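Local atomic coordinates of STM4351 (Salmonella enterica, PDB entry 2Y7I), a protein that binds arginine with high specificity in the periplasm, as a solute-binding protein of family 3 that probably serves arginine uptake. Residues D32-N37 with A220-K225; T50-S53 with P59-R62; V137-Y142 with F146-N151. All blocks are in the same frame, centred on the assembly; numbering follows the deposited sequence.

Contact 1 (D32-N37 with A220-K225)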
ATOM      1  N   ASP A  32       2.563  12.165   5.550  1.00 14.37           N
ATOM      2  CA  ASP A  32       1.109  12.299   5.764  1.00 14.63           C
ATOM      3  C   ASP A  32       0.462  13.257   4.778  1.00 14.99           C
ATOM      4  O   ASP A  32      -0.687  13.062   4.392  1.00 15.56           O
ATOM      5  CB  ASP A  32       0.789  12.792   7.174  1.00 14.15           C
ATOM      6  CG  ASP A  32       0.873  11.704   8.215  1.00 13.84           C
ATOM      7  OD1 ASP A  32       0.983  10.502   7.867  1.00 15.52           O
ATOM      8  OD2 ASP A  32       0.816  12.056   9.409  1.00 15.08           O
ATOM      9  N   ILE A  33       1.193  14.299   4.400  1.00 15.59           N
ATOM     10  CA  ILE A  33       0.688  15.293   3.450  1.00 16.43           C
ATOM     11  C   ILE A  33       0.538  14.662   2.064  1.00 16.68           C
ATOM     12  O   ILE A  33      -0.446  14.905   1.372  1.00 17.18           O
ATOM     13  CB  ILE A  33       1.591  16.549   3.368  1.00 16.93           C
ATOM     14  CG1 ILE A  33       1.896  17.123   4.770  1.00 18.06           C
ATOM     15  CG2 ILE A  33       0.975  17.607   2.433  1.00 17.88           C
ATOM     16  CD1 ILE A  33       0.677  17.347   5.683  1.00 18.63           C
ATOM     17  N   ASP A  34       1.520  13.859   1.669  1.00 16.93           N
ATOM     18  CA  ASP A  34       1.465  13.144   0.381  1.00 17.23           C
ATOM     19  C   ASP A  34       0.307  12.160   0.341  1.00 16.62           C
ATOM     20  O   ASP A  34      -0.417  12.082  -0.663  1.00 17.71           O
ATOM     21  CB  ASP A  34       2.795  12.443   0.079  1.00 17.47           C
ATOM     22  CG  ASP A  34       3.867  13.420  -0.380  1.00 19.59           C
ATOM     23  OD1 ASP A  34       3.586  14.635  -0.420  1.00 21.02           O
ATOM     24  OD2 ASP A  34       4.986  12.985  -0.695  1.00 21.48           O
ATOM     25  N   VAL A  35       0.141  11.414   1.435  1.00 15.87           N
ATOM     26  CA  VAL A  35      -0.997  10.518   1.603  1.00 15.34           C
ATOM     27  C   VAL A  35      -2.329  11.282   1.510  1.00 15.59           C
ATOM     28  O   VAL A  35      -3.199  10.906   0.723  1.00 15.74           O
ATOM     29  CB  VAL A  35      -0.915   9.693   2.924  1.00 14.81           C
ATOM     30  CG1 VAL A  35      -2.208   8.915   3.166  1.00 14.88           C
ATOM     31  CG2 VAL A  35       0.262   8.710   2.883  1.00 13.15           C
ATOM     32  N   ALA A  36      -2.485  12.346   2.301  1.00 14.81           N
ATOM     33  CA  ALA A  36      -3.748  13.108   2.294  1.00 15.25           C
ATOM     34  C   ALA A  36      -4.070  13.701   0.911  1.00 16.38           C
ATOM     35  O   ALA A  36      -5.224  13.671   0.464  1.00 16.29           O
ATOM     36  CB  ALA A  36      -3.729  14.198   3.373  1.00 15.15           C
ATOM     37  N   ASN A  37      -3.051  14.232   0.239  1.00 17.09           N
ATOM     38  CA  ASN A  37      -3.235  14.782  -1.107  1.00 18.59           C
ATOM     39  C   ASN A  37      -3.691  13.708  -2.097  1.00 18.59           C
ATOM     40  O   ASN A  37      -4.580  13.944  -2.912  1.00 18.44           O
ATOM     41  CB  ASN A  37      -1.965  15.479  -1.605  1.00 19.82           C
ATOM     42  CG  ASN A  37      -1.848  16.926  -1.107  1.00 23.39           C
ATOM     43  OD1 ASN A  37      -2.810  17.685  -1.144  1.00 27.54           O
ATOM     44  ND2 ASN A  37      -0.661  17.309  -0.666  1.00 25.64           N
ATOM     45  N   ALA A 220       4.101   3.176  -2.568  1.00 21.34           N
ATOM     46  CA  ALA A 220       5.394   2.553  -2.262  1.00 22.20           C
ATOM     47  C   ALA A 220       6.519   3.589  -2.387  1.00 22.75           C
ATOM     48  O   ALA A 220       7.435   3.630  -1.559  1.00 22.13           O
ATOM     49  CB  ALA A 220       5.649   1.360  -3.165  1.00 23.51           C
ATOM     50  N   GLN A 221       6.423   4.438  -3.411  1.00 23.77           N
ATOM     51  CA  GLN A 221       7.401   5.512  -3.618  1.00 25.05           C
ATOM     52  C   GLN A 221       7.368   6.578  -2.513  1.00 23.62           C
ATOM     53  O   GLN A 221       8.414   7.113  -2.148  1.00 23.99           O
ATOM     54  CB  GLN A 221       7.233   6.146  -5.006  1.00 26.12           C
ATOM     55  CG  GLN A 221       7.489   5.179  -6.161  1.00 30.22           C
ATOM     56  CD  GLN A 221       6.835   5.622  -7.463  1.00 34.32           C
ATOM     57  OE1 GLN A 221       6.182   6.671  -7.527  1.00 36.00           O
ATOM     58  NE2 GLN A 221       6.997   4.815  -8.509  1.00 36.86           N
ATOM     59  N   MET A 222       6.180   6.874  -1.974  1.00 22.74           N
ATOM     60  CA  MET A 222       6.055   7.797  -0.826  1.00 22.21           C
ATOM     61  C   MET A 222       6.822   7.291   0.395  1.00 21.98           C
ATOM     62  O   MET A 222       7.484   8.066   1.091  1.00 21.72           O
ATOM     63  CB  MET A 222       4.589   8.000  -0.436  1.00 21.20           C
ATOM     64  CG  MET A 222       3.773   8.834  -1.399  1.00 22.27           C
ATOM     65  SD  MET A 222       2.052   8.841  -0.853  1.00 22.90           S
ATOM     66  CE  MET A 222       1.232   9.484  -2.304  1.00 23.52           C
ATOM     67  N   GLN A 223       6.722   5.988   0.649  1.00 21.95           N
ATOM     68  CA  GLN A 223       7.416   5.350   1.764  1.00 21.66           C
ATOM     69  C   GLN A 223       8.930   5.379   1.552  1.00 22.95           C
ATOM     70  O   GLN A 223       9.687   5.712   2.470  1.00 22.23           O
ATOM     71  CB  GLN A 223       6.928   3.909   1.930  1.00 21.77           C
ATOM     72  CG  GLN A 223       5.479   3.795   2.436  1.00 20.94           C
ATOM     73  CD  GLN A 223       5.006   2.347   2.558  1.00 23.62           C
ATOM     74  OE1 GLN A 223       3.928   1.988   2.076  1.00 23.60           O
ATOM     75  NE2 GLN A 223       5.822   1.509   3.183  1.00 23.00           N
ATOM     76  N   GLU A 224       9.354   5.028   0.337  1.00 24.80           N
ATOM     77  CA  GLU A 224      10.751   5.138  -0.084  1.00 27.09           C
ATOM     78  C   GLU A 224      11.296   6.556   0.123  1.00 27.04           C
ATOM     79  O   GLU A 224      12.383   6.733   0.678  1.00 27.48           O
ATOM     80  CB  GLU A 224      10.881   4.703  -1.547  1.00 29.14           C
ATOM     81  CG  GLU A 224      12.230   4.958  -2.213  1.00 33.39           C
ATOM     82  CD  GLU A 224      12.238   4.555  -3.684  1.00 38.32           C
ATOM     83  OE1 GLU A 224      11.196   4.690  -4.370  1.00 40.40           O
ATOM     84  OE2 GLU A 224      13.295   4.104  -4.160  1.00 40.94           O
ATOM     85  N   LYS A 225      10.537   7.561  -0.303  1.00 26.44           N
ATOM     86  CA  LYS A 225      10.975   8.949  -0.167  1.00 26.48           C
ATOM     87  C   LYS A 225      11.159   9.368   1.290  1.00 25.09           C
ATOM     88  O   LYS A 225      12.193   9.936   1.655  1.00 24.56           O
ATOM     89  CB  LYS A 225       9.993   9.904  -0.848  1.00 26.67           C
ATOM     90  CG  LYS A 225      10.268  11.368  -0.515  1.00 28.17           C
ATOM     91  CD  LYS A 225       9.500  12.318  -1.388  1.00 29.97           C
ATOM     92  CE  LYS A 225      10.037  13.725  -1.192  1.00 30.08           C
ATOM     93  NZ  LYS A 225       9.406  14.688  -2.135  1.00 32.64           N
TER
HETATM   94  O   HOH W   1       6.815  14.860  -1.760  1.00 27.56           O
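M222 lays its thioether end over the first side-chain carbon and the backbone of D34. Its SD sits 3.8 Å from D34 CB, and its CE reaches on to the backbone, 3.5 Å from D34 O. The same sulfur lies 4.1 Å from V35 CG2, so it packs against two successive residues of helix 31-42. M222 reaches D34 because its chain runs extended beyond CG, chi2 175°. Between segments 32-37 and 220-225 the nearest CA atoms are those of D34 and M222, 7.1 Å apart. The packing is small in area and rests almost wholly on this one methionine, which also touches F31 and A38 of helix 31-42.

The carboxylate of D34 turns off to one side of the thioether. D34 OD2 takes a hydrogen bond from the indole NE1 of W226, further along helix 217-227. A water also donates to D34 OD2 at 2.8 Å, and it accepts a bond from K225 NZ at 2.6 Å. The lysine and the aspartate are therefore joined through water and not by a direct salt bridge: D34 OD2 and K225 NZ stand 5.0 Å apart.

The contact joins the C-terminal helix 217-227 to helix 31-42, in the lobe built on the parallel sheet. Its chemistry is divided. The thioether supplies the apolar part, while one carboxylate oxygen gathers an indole N-H and a bridging water. The positive charge of K225 would probably favour the ionised form of D34.

Contact 2 (T50-S53 with P59-R62)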
ATOM      1  N   THR A  50      -4.635  22.673   8.423  1.00 22.48           N
ATOM      2  CA  THR A  50      -4.500  23.586   9.557  1.00 22.66           C
ATOM      3  C   THR A  50      -3.492  22.958  10.515  1.00 21.00           C
ATOM      4  O   THR A  50      -3.634  21.788  10.886  1.00 20.04           O
ATOM      5  CB  THR A  50      -5.855  23.822  10.251  1.00 23.21           C
ATOM      6  OG1 THR A  50      -6.780  24.339   9.293  1.00 24.91           O
ATOM      7  CG2 THR A  50      -5.731  24.820  11.418  1.00 24.96           C
ATOM      8  N   ASN A  51      -2.474  23.733  10.879  1.00 20.49           N
ATOM      9  CA  ASN A  51      -1.384  23.292  11.736  1.00 19.19           C
ATOM     10  C   ASN A  51      -1.569  23.838  13.159  1.00 19.60           C
ATOM     11  O   ASN A  51      -1.598  25.050  13.369  1.00 20.09           O
ATOM     12  CB  ASN A  51      -0.052  23.755  11.118  1.00 19.71           C
ATOM     13  CG  ASN A  51       1.154  23.520  12.016  1.00 19.43           C
ATOM     14  OD1 ASN A  51       2.123  24.277  11.958  1.00 22.67           O
ATOM     15  ND2 ASN A  51       1.114  22.482  12.832  1.00 18.13           N
ATOM     16  N   GLN A  52      -1.733  22.936  14.124  1.00 18.49           N
ATOM     17  CA  GLN A  52      -1.952  23.317  15.534  1.00 18.94           C
ATOM     18  C   GLN A  52      -1.403  22.196  16.425  1.00 17.56           C
ATOM     19  O   GLN A  52      -0.996  21.150  15.911  1.00 16.62           O
ATOM     20  CB  GLN A  52      -3.434  23.604  15.811  1.00 20.38           C
ATOM     21  CG  GLN A  52      -4.375  22.413  15.615  1.00 20.47           C
ATOM     22  CD  GLN A  52      -5.849  22.787  15.775  1.00 24.20           C
ATOM     23  OE1 GLN A  52      -6.391  23.585  15.006  1.00 26.02           O
ATOM     24  NE2 GLN A  52      -6.506  22.199  16.774  1.00 23.46           N
ATOM     25  N   SER A  53      -1.376  22.405  17.738  1.00 16.96           N
ATOM     26  CA  SER A  53      -0.752  21.428  18.644  1.00 16.04           C
ATOM     27  C   SER A  53      -1.409  20.047  18.531  1.00 14.85           C
ATOM     28  O   SER A  53      -2.628  19.943  18.341  1.00 14.92           O
ATOM     29  CB  SER A  53      -0.758  21.938  20.095  1.00 16.22           C
ATOM     30  OG  SER A  53      -2.079  22.159  20.580  1.00 17.99           O
ATOM     31  N   PRO A  59      -9.947  17.176  19.961  1.00 19.77           N
ATOM     32  CA  PRO A  59     -10.963  18.132  20.411  1.00 21.16           C
ATOM     33  C   PRO A  59     -11.494  19.075  19.325  1.00 21.90           C
ATOM     34  O   PRO A  59     -12.707  19.291  19.245  1.00 22.68           O
ATOM     35  CB  PRO A  59     -10.239  18.926  21.501  1.00 22.07           C
ATOM     36  CG  PRO A  59      -9.254  17.979  22.046  1.00 21.13           C
ATOM     37  CD  PRO A  59      -8.812  17.107  20.902  1.00 18.77           C
ATOM     38  N   SER A  60     -10.605  19.613  18.491  1.00 21.35           N
ATOM     39  CA  SER A  60     -11.015  20.492  17.396  1.00 22.16           C
ATOM     40  C   SER A  60     -11.823  19.746  16.337  1.00 22.38           C
ATOM     41  O   SER A  60     -12.773  20.292  15.785  1.00 23.16           O
ATOM     42  CB  SER A  60      -9.800  21.167  16.755  1.00 21.36           C
ATOM     43  OG  SER A  60      -9.198  22.082  17.648  1.00 21.62           O
ATOM     44  N   LEU A  61     -11.428  18.505  16.047  1.00 21.83           N
ATOM     45  CA  LEU A  61     -12.184  17.641  15.134  1.00 22.32           C
ATOM     46  C   LEU A  61     -13.616  17.451  15.630  1.00 24.10           C
ATOM     47  O   LEU A  61     -14.584  17.604  14.863  1.00 24.95           O
ATOM     48  CB  LEU A  61     -11.483  16.275  14.991  1.00 20.45           C
ATOM     49  CG  LEU A  61     -12.105  15.205  14.079  1.00 20.99           C
ATOM     50  CD1 LEU A  61     -12.322  15.707  12.636  1.00 21.10           C
ATOM     51  CD2 LEU A  61     -11.245  13.954  14.084  1.00 19.84           C
ATOM     52  N   ARG A  62     -13.749  17.134  16.915  1.00 25.33           N
ATOM     53  CA  ARG A  62     -15.065  16.955  17.540  1.00 27.61           C
ATOM     54  C   ARG A  62     -15.887  18.250  17.524  1.00 29.68           C
ATOM     55  O   ARG A  62     -17.104  18.214  17.371  1.00 30.19           O
ATOM     56  CB  ARG A  62     -14.920  16.418  18.970  1.00 28.18           C
ATOM     57  CG  ARG A  62     -14.396  14.980  19.040  1.00 28.23           C
ATOM     58  CD  ARG A  62     -14.027  14.547  20.460  1.00 30.84           C
ATOM     59  NE  ARG A  62     -15.166  14.543  21.382  1.00 33.04           N
ATOM     60  CZ  ARG A  62     -16.053  13.553  21.503  1.00 36.00           C
ATOM     61  NH1 ARG A  62     -15.959  12.461  20.755  1.00 36.61           N
ATOM     62  NH2 ARG A  62     -17.044  13.652  22.376  1.00 36.72           N
TER
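Q52 has chi1 at 63°, which sets CG between the backbone N and the carbonyl carbon, and chi2 at -175°, which carries the chain straight out to its amide. S60 answers from helix 57-62 with OG beside its own backbone N. The two ends meet in a single hydrogen bond. Q52 NE2 donates to S60 OG at 2.8 Å, with an N-H...O angle of 154°. The hydroxyl oxygen lies almost in the plane of the amide, where an N-H of the glutamine can point at it. S60 CB follows at 3.5 Å from Q52 NE2.

Both polar groups have further partners. Q52 NE2 also bonds S56 OG, and Q52 OE1 is bonded to K65 NZ. S60 OG is bonded to the carbonyl oxygen of S56, four residues earlier and just ahead of helix 57-62.

Q52 directly follows strand 46-51, an outer strand of the parallel sheet, and the bond ties this strand exit to the helix that comes next in the chain. This is a surface contact, with the Q52 side chain about 9 Å from a bound zinc ion and about 7 Å from the side chain of D55, a zinc ligand. Q52 CA and S60 CA are 9.7 Å apart, so side chains alone make the link. With bonds at both ends of the amide, the rotation of Q52 is fixed: nitrogen faces the serines and oxygen faces the lysine.

Contact 3 (V137-Y142 with F146-N151). With ZN (zinc ion), chain D.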
ATOM      1  N   VAL A 137       8.400  15.194  30.734  1.00 19.46           N
ATOM      2  CA  VAL A 137       8.242  16.630  30.592  1.00 19.19           C
ATOM      3  C   VAL A 137       7.472  16.827  29.303  1.00 18.34           C
ATOM      4  O   VAL A 137       7.941  16.443  28.233  1.00 16.91           O
ATOM      5  CB  VAL A 137       9.610  17.363  30.547  1.00 19.30           C
ATOM      6  CG1 VAL A 137       9.414  18.887  30.484  1.00 19.99           C
ATOM      7  CG2 VAL A 137      10.464  16.980  31.756  1.00 19.84           C
ATOM      8  N   ALA A 138       6.284  17.415  29.423  1.00 18.24           N
ATOM      9  CA  ALA A 138       5.342  17.526  28.313  1.00 18.26           C
ATOM     10  C   ALA A 138       5.572  18.816  27.529  1.00 18.35           C
ATOM     11  O   ALA A 138       5.776  19.886  28.121  1.00 19.16           O
ATOM     12  CB  ALA A 138       3.908  17.486  28.845  1.00 19.20           C
ATOM     13  N   TYR A 139       5.511  18.691  26.208  1.00 17.28           N
ATOM     14  CA  TYR A 139       5.675  19.797  25.265  1.00 17.49           C
ATOM     15  C   TYR A 139       4.552  19.728  24.245  1.00 17.58           C
ATOM     16  O   TYR A 139       4.109  18.637  23.899  1.00 16.68           O
ATOM     17  CB  TYR A 139       7.006  19.643  24.510  1.00 16.62           C
ATOM     18  CG  TYR A 139       8.224  19.829  25.383  1.00 16.62           C
ATOM     19  CD1 TYR A 139       8.791  18.750  26.066  1.00 14.57           C
ATOM     20  CD2 TYR A 139       8.802  21.088  25.535  1.00 16.87           C
ATOM     21  CE1 TYR A 139       9.904  18.924  26.887  1.00 16.39           C
ATOM     22  CE2 TYR A 139       9.937  21.274  26.346  1.00 18.15           C
ATOM     23  CZ  TYR A 139      10.470  20.189  27.023  1.00 16.56           C
ATOM     24  OH  TYR A 139      11.570  20.386  27.820  1.00 18.38           O
ATOM     25  N   ASP A 140       4.102  20.877  23.740  1.00 18.36           N
ATOM     26  CA  ASP A 140       3.213  20.859  22.573  1.00 19.12           C
ATOM     27  C   ASP A 140       3.946  20.855  21.227  1.00 19.71           C
ATOM     28  O   ASP A 140       3.350  21.115  20.174  1.00 20.33           O
ATOM     29  CB  ASP A 140       2.159  21.975  22.647  1.00 19.51           C
ATOM     30  CG  ASP A 140       0.971  21.573  23.490  1.00 19.02           C
ATOM     31  OD1 ASP A 140       1.098  20.575  24.230  1.00 18.03           O
ATOM     32  OD2 ASP A 140      -0.087  22.226  23.431  1.00 16.75           O
ATOM     33  N   SER A 141       5.245  20.580  21.255  1.00 20.63           N
ATOM     34  CA  SER A 141       6.015  20.477  20.017  1.00 21.22           C
ATOM     35  C   SER A 141       7.334  19.775  20.264  1.00 20.82           C
ATOM     36  O   SER A 141       8.128  20.235  21.089  1.00 20.29           O
ATOM     37  CB  SER A 141       6.279  21.872  19.442  1.00 22.88           C
ATOM     38  OG  SER A 141       7.152  21.797  18.328  1.00 25.95           O
ATOM     39  N   TYR A 142       7.557  18.669  19.549  1.00 19.88           N
ATOM     40  CA  TYR A 142       8.849  17.986  19.591  1.00 20.09           C
ATOM     41  C   TYR A 142      10.012  18.946  19.312  1.00 20.44           C
ATOM     42  O   TYR A 142      11.100  18.764  19.850  1.00 20.75           O
ATOM     43  CB  TYR A 142       8.856  16.705  18.714  1.00 19.29           C
ATOM     44  CG  TYR A 142       8.297  15.508  19.463  1.00 19.62           C
ATOM     45  CD1 TYR A 142       9.045  14.877  20.451  1.00 19.99           C
ATOM     46  CD2 TYR A 142       7.010  15.021  19.204  1.00 19.78           C
ATOM     47  CE1 TYR A 142       8.536  13.785  21.171  1.00 19.85           C
ATOM     48  CE2 TYR A 142       6.491  13.919  19.908  1.00 19.39           C
ATOM     49  CZ  TYR A 142       7.262  13.308  20.899  1.00 19.91           C
ATOM     50  OH  TYR A 142       6.754  12.243  21.641  1.00 16.07           O
ATOM     51  N   PHE A 146      13.395  18.973  21.556  1.00 17.97           N
ATOM     52  CA  PHE A 146      14.770  18.856  21.028  1.00 18.35           C
ATOM     53  C   PHE A 146      15.671  20.019  21.442  1.00 18.93           C
ATOM     54  O   PHE A 146      16.825  19.814  21.837  1.00 19.79           O
ATOM     55  CB  PHE A 146      14.759  18.704  19.503  1.00 18.42           C
ATOM     56  CG  PHE A 146      14.237  17.375  19.027  1.00 18.04           C
ATOM     57  CD1 PHE A 146      14.719  16.186  19.574  1.00 17.93           C
ATOM     58  CD2 PHE A 146      13.270  17.309  18.030  1.00 17.53           C
ATOM     59  CE1 PHE A 146      14.246  14.958  19.140  1.00 18.37           C
ATOM     60  CE2 PHE A 146      12.783  16.083  17.588  1.00 18.65           C
ATOM     61  CZ  PHE A 146      13.270  14.902  18.145  1.00 18.90           C
ATOM     62  N   THR A 147      15.143  21.239  21.371  1.00 19.27           N
ATOM     63  CA  THR A 147      15.878  22.410  21.835  1.00 20.10           C
ATOM     64  C   THR A 147      16.302  22.244  23.292  1.00 19.96           C
ATOM     65  O   THR A 147      17.450  22.517  23.655  1.00 20.52           O
ATOM     66  CB  THR A 147      15.046  23.705  21.662  1.00 20.74           C
ATOM     67  OG1 THR A 147      14.702  23.856  20.281  1.00 21.50           O
ATOM     68  CG2 THR A 147      15.830  24.931  22.116  1.00 22.66           C
ATOM     69  N   ASP A 148      15.364  21.797  24.121  1.00 19.15           N
ATOM     70  CA  ASP A 148      15.629  21.585  25.540  1.00 19.80           C
ATOM     71  C   ASP A 148      16.598  20.443  25.809  1.00 19.25           C
ATOM     72  O   ASP A 148      17.347  20.482  26.784  1.00 20.43           O
ATOM     73  CB  ASP A 148      14.324  21.375  26.299  1.00 19.47           C
ATOM     74  CG  ASP A 148      13.670  22.691  26.706  1.00 22.15           C
ATOM     75  OD1 ASP A 148      14.106  23.764  26.232  1.00 23.73           O
ATOM     76  OD2 ASP A 148      12.720  22.655  27.512  1.00 23.57           O
ATOM     77  N   LEU A 149      16.583  19.424  24.953  1.00 18.06           N
ATOM     78  CA  LEU A 149      17.584  18.359  25.026  1.00 17.57           C
ATOM     79  C   LEU A 149      18.986  18.911  24.750  1.00 18.96           C
ATOM     80  O   LEU A 149      19.933  18.633  25.483  1.00 19.13           O
ATOM     81  CB  LEU A 149      17.246  17.228  24.043  1.00 16.71           C
ATOM     82  CG  LEU A 149      18.234  16.061  23.891  1.00 16.43           C
ATOM     83  CD1 LEU A 149      18.409  15.264  25.188  1.00 16.70           C
ATOM     84  CD2 LEU A 149      17.824  15.145  22.761  1.00 15.61           C
ATOM     85  N   LYS A 150      19.101  19.713  23.700  1.00 20.14           N
ATOM     86  CA  LYS A 150      20.383  20.257  23.285  1.00 21.92           C
ATOM     87  C   LYS A 150      20.980  21.254  24.277  1.00 23.35           C
ATOM     88  O   LYS A 150      22.205  21.354  24.397  1.00 23.66           O
ATOM     89  CB  LYS A 150      20.275  20.858  21.888  1.00 22.89           C
ATOM     90  CG  LYS A 150      20.181  19.783  20.804  1.00 23.35           C
ATOM     91  CD  LYS A 150      20.656  20.270  19.458  1.00 27.11           C
ATOM     92  CE  LYS A 150      19.546  20.948  18.681  1.00 30.00           C
ATOM     93  NZ  LYS A 150      19.826  20.886  17.201  1.00 31.79           N
ATOM     94  N   ASN A 151      20.097  21.958  24.987  0.50 23.32           N
ATOM     95  CA  ASN A 151      20.470  22.917  26.032  0.50 24.82           C
ATOM     96  C   ASN A 151      20.636  22.270  27.413  0.50 24.77           C
ATOM     97  O   ASN A 151      20.762  22.971  28.414  0.50 25.34           O
ATOM     98  CB  ASN A 151      19.432  24.044  26.110  0.50 24.95           C
ATOM     99  CG  ASN A 151      19.586  25.067  24.990  0.50 25.91           C
ATOM    100  OD1 ASN A 151      18.610  25.674  24.543  0.50 25.58           O
ATOM    101  ND2 ASN A 151      20.816  25.258  24.531  0.50 26.07           N
TER
HETATM  102 ZN    ZN D1246      -1.521  21.607  24.423  1.00 16.19          ZN
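Y139 gives its phenol to D148 in a short hydrogen bond. Y139 OH donates to D148 OD2 at 2.6 Å. The carboxylate oxygen is met on its anti side, 15° out of the carboxylate plane. Seen from the tyrosine, OD2 stands at the ring edge and in the ring plane, and it is 3.3 Å from Y139 CE2. The ring and carboxylate planes are turned 77° against each other. Y139 ends strand 135-139, and D148 lies in the following helix 142-150, so the bond spans the turn between them.

Nearer the start of the helix, F146 N donates to Y142 O at 2.9 Å, a nearly straight helical bond. The F146 side chain, with CG beside its backbone N (chi1 -71°), brings the ring back toward Y142, with CD2 3.2 Å from Y142 O and CE2 4.1 Å from Y142 CB. The F146 ring also stacks on W167 of helix 161-168, while the Y142 hydroxyl is bonded to F158 O and its ring meets that of Y16.

Two polar side chains lie in the turn. S141 is the N-cap, its OG bonded to L143 N. The other is D140, which faces away from the helix. Strand end and helix are thus joined by a phenol–carboxylate bond, while the aspartate between them serves a metal. D140, bonded through OD1 to N119 ND2, gives OD2 to a zinc ion at 1.9 Å; D55 also ligates this zinc, so the ion bridges two regions of the chain.

The chain is built as two lobes around the bound arginine, the familiar plan of periplasmic binding proteins. Contacts 1 and 2 belong to the lobe with the parallel sheet, and contact 3 to the lobe with the mixed sheet. Helix 31-42 of contact 1 leads directly to strand 46-51 of contact 2, yet their centres are 22 Å apart. Contacts 2 and 3 touch across the lobes, with S53 CB 3.4 Å from D140 OD2, beside the zinc that D140 shares with D55. The side chains of Y142, Q52 and V35 lie about 5, 10 and 13 Å from the bound arginine ligand. Contact 1 lies furthest from contact 3, 27 Å between centres.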